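Local coordinates for thioredoxin-like protein (Parabacteroides distasonis, PDB 4FO5) that is of unknown function but belongs to the thioredoxin-like, AhpC/TSA family, though it lacks the paired cysteines of a classical thioredoxin, at residues K2-P14 and K116-A129. Numbering follows the deposited sequence.
Sequences KLTEGVNPGDLAP and KNFLINDEGVIIAA
The C-terminal beta-hairpin of a thioredoxin fold, strands 117-120 and 126-129, receives the N-terminal loop through a single beta bridge between Leu12 and Val125. Three nearly straight backbone bonds make the join: Gly10 N to Ile126 O (2.7 Å), Ile126 N to Asp11 O (2.8 Å) and Ala13 N to Gly124 O (2.9 Å). With both its N and O engaged, Ile126 is held by its backbone while its side chain packs against the backbone of Gly6 to Pro9 and against Ala13 CB. Ile126 CG1 is anti to the carbonyl carbon (chi1 -63°) and the chain runs on extended, bringing Ile126 CD1 to 3.6 Å from Val7 CA and 3.3 Å from Gly6 O, while CG2 packs on Pro9 CA. With an alanine here, the loss of CG1, CG2 and CD1 would probably leave a gap beside Gly6 O, Val7 and Pro9. Small Ala13 suits its buried place: Ala13 CB lies 3.6 Å from Ile120 CD1. Val7 O meets the edge of the Phe118 ring near its plane, 3.4 Å from CE2. In the loop's type II turn, Asn8 to Asp11, Gly10 has a positive phi (98°), at which a side chain would collide with the Pro9 carbonyl oxygen; Asp11 OD2 accepts Asn8 N. Asn121 OD1 accepts Glu123 N, closing an Asx turn. Edge strand 126-129 thus gains a short bridge partner, on the beta-hairpin characteristic of the thioredoxin fold.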
# COMPACT_ATOMS: atom_id res chain seq x y z
N LYS A 2 17.08 14.85 -11.39
CA LYS A 2 17.47 13.48 -11.07
C LYS A 2 16.25 12.57 -10.82
O LYS A 2 16.25 11.44 -11.30
CB LYS A 2 18.41 13.45 -9.85
N LEU A 3 15.24 13.03 -10.06
CA LEU A 3 14.05 12.21 -9.81
C LEU A 3 12.85 12.69 -10.61
O LEU A 3 12.79 13.86 -10.99
CB LEU A 3 13.68 12.18 -8.32
CG LEU A 3 14.51 11.28 -7.41
CD1 LEU A 3 14.17 11.52 -5.96
CD2 LEU A 3 14.33 9.78 -7.75
N THR A 4 11.90 11.78 -10.88
CA THR A 4 10.63 12.09 -11.55
C THR A 4 9.49 11.37 -10.81
O THR A 4 9.70 10.27 -10.30
CB THR A 4 10.63 11.76 -13.07
OG1 THR A 4 9.37 12.17 -13.61
CG2 THR A 4 10.84 10.26 -13.38
N GLU A 5 8.31 11.99 -10.76
CA GLU A 5 7.13 11.36 -10.16
C GLU A 5 6.58 10.31 -11.13
O GLU A 5 6.51 10.57 -12.33
CB GLU A 5 6.05 12.42 -9.84
CG GLU A 5 4.93 11.83 -9.01
CD GLU A 5 3.81 12.80 -8.69
OE1 GLU A 5 3.08 13.20 -9.62
OE2 GLU A 5 3.65 13.13 -7.50
N GLY A 6 6.23 9.14 -10.60
CA GLY A 6 5.71 8.03 -11.39
C GLY A 6 5.45 6.79 -10.56
O GLY A 6 5.50 6.84 -9.33
N VAL A 7 5.19 5.65 -11.23
CA VAL A 7 4.90 4.38 -10.56
C VAL A 7 5.97 3.31 -10.86
O VAL A 7 5.77 2.14 -10.54
CB VAL A 7 3.48 3.85 -10.89
CG1 VAL A 7 2.42 4.78 -10.31
CG2 VAL A 7 3.30 3.64 -12.39
N ASN A 8 7.09 3.71 -11.45
CA ASN A 8 8.16 2.77 -11.72
C ASN A 8 9.20 2.83 -10.61
O ASN A 8 9.39 3.89 -10.02
CB ASN A 8 8.81 3.05 -13.09
CG ASN A 8 7.91 2.65 -14.22
OD1 ASN A 8 7.24 1.62 -14.16
ND2 ASN A 8 7.82 3.49 -15.23
N PRO A 9 9.94 1.73 -10.37
CA PRO A 9 11.00 1.79 -9.35
C PRO A 9 12.03 2.83 -9.75
O PRO A 9 12.33 3.00 -10.94
CB PRO A 9 11.56 0.36 -9.36
CG PRO A 9 10.38 -0.46 -9.84
CD PRO A 9 9.88 0.38 -10.96
N GLY A 10 12.45 3.61 -8.77
CA GLY A 10 13.35 4.72 -9.03
C GLY A 10 12.59 6.02 -9.14
O GLY A 10 13.20 7.07 -9.11
N ASP A 11 11.25 5.97 -9.25
CA ASP A 11 10.42 7.18 -9.32
C ASP A 11 9.98 7.63 -7.95
O ASP A 11 9.90 6.82 -7.04
CB ASP A 11 9.13 6.97 -10.15
CG ASP A 11 9.34 6.77 -11.63
OD1 ASP A 11 10.44 7.10 -12.13
OD2 ASP A 11 8.39 6.29 -12.31
N LEU A 12 9.62 8.92 -7.83
CA LEU A 12 9.02 9.49 -6.64
C LEU A 12 7.61 9.05 -6.61
O LEU A 12 6.90 9.30 -7.58
CB LEU A 12 9.04 11.02 -6.73
CG LEU A 12 10.10 11.77 -6.00
CD1 LEU A 12 10.10 13.22 -6.45
CD2 LEU A 12 9.90 11.68 -4.50
N ALA A 13 7.17 8.37 -5.54
CA ALA A 13 5.78 7.91 -5.48
C ALA A 13 4.83 9.12 -5.43
O ALA A 13 5.10 10.08 -4.70
CB ALA A 13 5.56 7.02 -4.27
N PRO A 14 3.73 9.12 -6.23
CA PRO A 14 2.78 10.25 -6.15
C PRO A 14 2.26 10.42 -4.72
O PRO A 14 1.96 9.43 -4.05
CB PRO A 14 1.67 9.83 -7.12
CG PRO A 14 2.34 8.87 -8.08
CD PRO A 14 3.28 8.10 -7.20
N LYS A 116 -1.98 -3.07 -7.41
CA LYS A 116 -0.54 -3.19 -7.29
C LYS A 116 -0.10 -2.75 -5.89
O LYS A 116 -0.88 -2.14 -5.16
CB LYS A 116 0.04 -2.24 -8.37
CG LYS A 116 1.50 -2.39 -8.77
CD LYS A 116 1.76 -1.74 -10.13
CE LYS A 116 3.23 -1.70 -10.50
NZ LYS A 116 3.48 -0.79 -11.65
N ASN A 117 1.14 -3.08 -5.52
CA ASN A 117 1.77 -2.64 -4.29
C ASN A 117 3.14 -2.03 -4.64
O ASN A 117 3.70 -2.30 -5.71
CB ASN A 117 1.87 -3.73 -3.21
CG ASN A 117 2.94 -4.78 -3.38
OD1 ASN A 117 4.10 -4.52 -3.74
ND2 ASN A 117 2.60 -5.99 -2.98
N PHE A 118 3.64 -1.19 -3.76
CA PHE A 118 4.91 -0.50 -3.95
C PHE A 118 5.64 -0.42 -2.63
O PHE A 118 5.06 -0.06 -1.62
CB PHE A 118 4.68 0.94 -4.49
CG PHE A 118 3.83 1.04 -5.73
CD1 PHE A 118 2.44 1.12 -5.65
CD2 PHE A 118 4.41 0.99 -6.99
CE1 PHE A 118 1.66 1.16 -6.79
CE2 PHE A 118 3.63 1.07 -8.14
CZ PHE A 118 2.26 1.18 -8.03
N LEU A 119 6.92 -0.77 -2.65
CA LEU A 119 7.79 -0.59 -1.50
C LEU A 119 8.49 0.77 -1.71
O LEU A 119 9.20 0.96 -2.70
CB LEU A 119 8.79 -1.75 -1.35
CG LEU A 119 9.70 -1.70 -0.11
CD1 LEU A 119 8.88 -1.71 1.19
CD2 LEU A 119 10.65 -2.87 -0.12
N ILE A 120 8.18 1.73 -0.84
CA ILE A 120 8.67 3.09 -0.89
C ILE A 120 9.67 3.31 0.25
O ILE A 120 9.35 3.01 1.41
CB ILE A 120 7.45 4.09 -0.83
CG1 ILE A 120 6.40 3.78 -1.96
CG2 ILE A 120 7.92 5.53 -0.87
CD1 ILE A 120 4.98 4.45 -1.81
N ASN A 121 10.86 3.88 -0.07
CA ASN A 121 11.89 4.12 0.95
C ASN A 121 11.59 5.42 1.73
O ASN A 121 10.56 6.05 1.47
CB ASN A 121 13.32 4.11 0.33
CG ASN A 121 13.69 5.29 -0.56
OD1 ASN A 121 12.99 6.29 -0.69
ND2 ASN A 121 14.83 5.17 -1.20
N ASP A 122 12.46 5.80 2.69
CA ASP A 122 12.29 6.97 3.57
C ASP A 122 12.40 8.32 2.82
O ASP A 122 12.16 9.37 3.41
CB ASP A 122 13.33 6.91 4.71
CG ASP A 122 14.79 6.92 4.27
OD1 ASP A 122 15.07 6.59 3.09
OD2 ASP A 122 15.67 7.10 5.14
N GLU A 123 12.78 8.28 1.54
CA GLU A 123 12.88 9.46 0.69
C GLU A 123 11.72 9.54 -0.31
O GLU A 123 11.73 10.39 -1.20
CB GLU A 123 14.23 9.46 -0.03
CG GLU A 123 15.39 9.78 0.90
CD GLU A 123 16.76 9.69 0.26
OE1 GLU A 123 16.83 9.64 -0.99
OE2 GLU A 123 17.76 9.65 1.01
N GLY A 124 10.71 8.67 -0.14
CA GLY A 124 9.53 8.64 -1.00
C GLY A 124 9.76 8.10 -2.40
O GLY A 124 8.95 8.32 -3.31
N VAL A 125 10.83 7.32 -2.57
CA VAL A 125 11.21 6.74 -3.86
C VAL A 125 10.77 5.28 -3.91
O VAL A 125 10.99 4.55 -2.94
CB VAL A 125 12.74 6.91 -4.11
CG1 VAL A 125 13.19 6.24 -5.40
CG2 VAL A 125 13.12 8.40 -4.12
N ILE A 126 10.14 4.86 -5.03
CA ILE A 126 9.71 3.44 -5.17
C ILE A 126 10.98 2.63 -5.36
O ILE A 126 11.74 2.92 -6.28
CB ILE A 126 8.73 3.25 -6.37
CG1 ILE A 126 7.43 4.05 -6.13
CG2 ILE A 126 8.46 1.76 -6.62
CD1 ILE A 126 6.65 4.43 -7.36
N ILE A 127 11.22 1.64 -4.49
CA ILE A 127 12.41 0.80 -4.64
C ILE A 127 12.02 -0.61 -5.14
O ILE A 127 12.89 -1.37 -5.54
CB ILE A 127 13.25 0.75 -3.34
CG1 ILE A 127 12.40 0.33 -2.13
CG2 ILE A 127 13.97 2.10 -3.11
CD1 ILE A 127 13.15 -0.20 -0.97
N ALA A 128 10.73 -0.98 -5.08
CA ALA A 128 10.22 -2.27 -5.53
C ALA A 128 8.72 -2.17 -5.82
O ALA A 128 8.03 -1.34 -5.23
CB ALA A 128 10.48 -3.36 -4.49
N ALA A 129 8.22 -3.00 -6.74
CA ALA A 129 6.82 -3.02 -7.14
C ALA A 129 6.32 -4.45 -7.07
O ALA A 129 7.12 -5.36 -7.26
CB ALA A 129 6.68 -2.48 -8.57
O HOH W 1 6.84 10.36 -2.77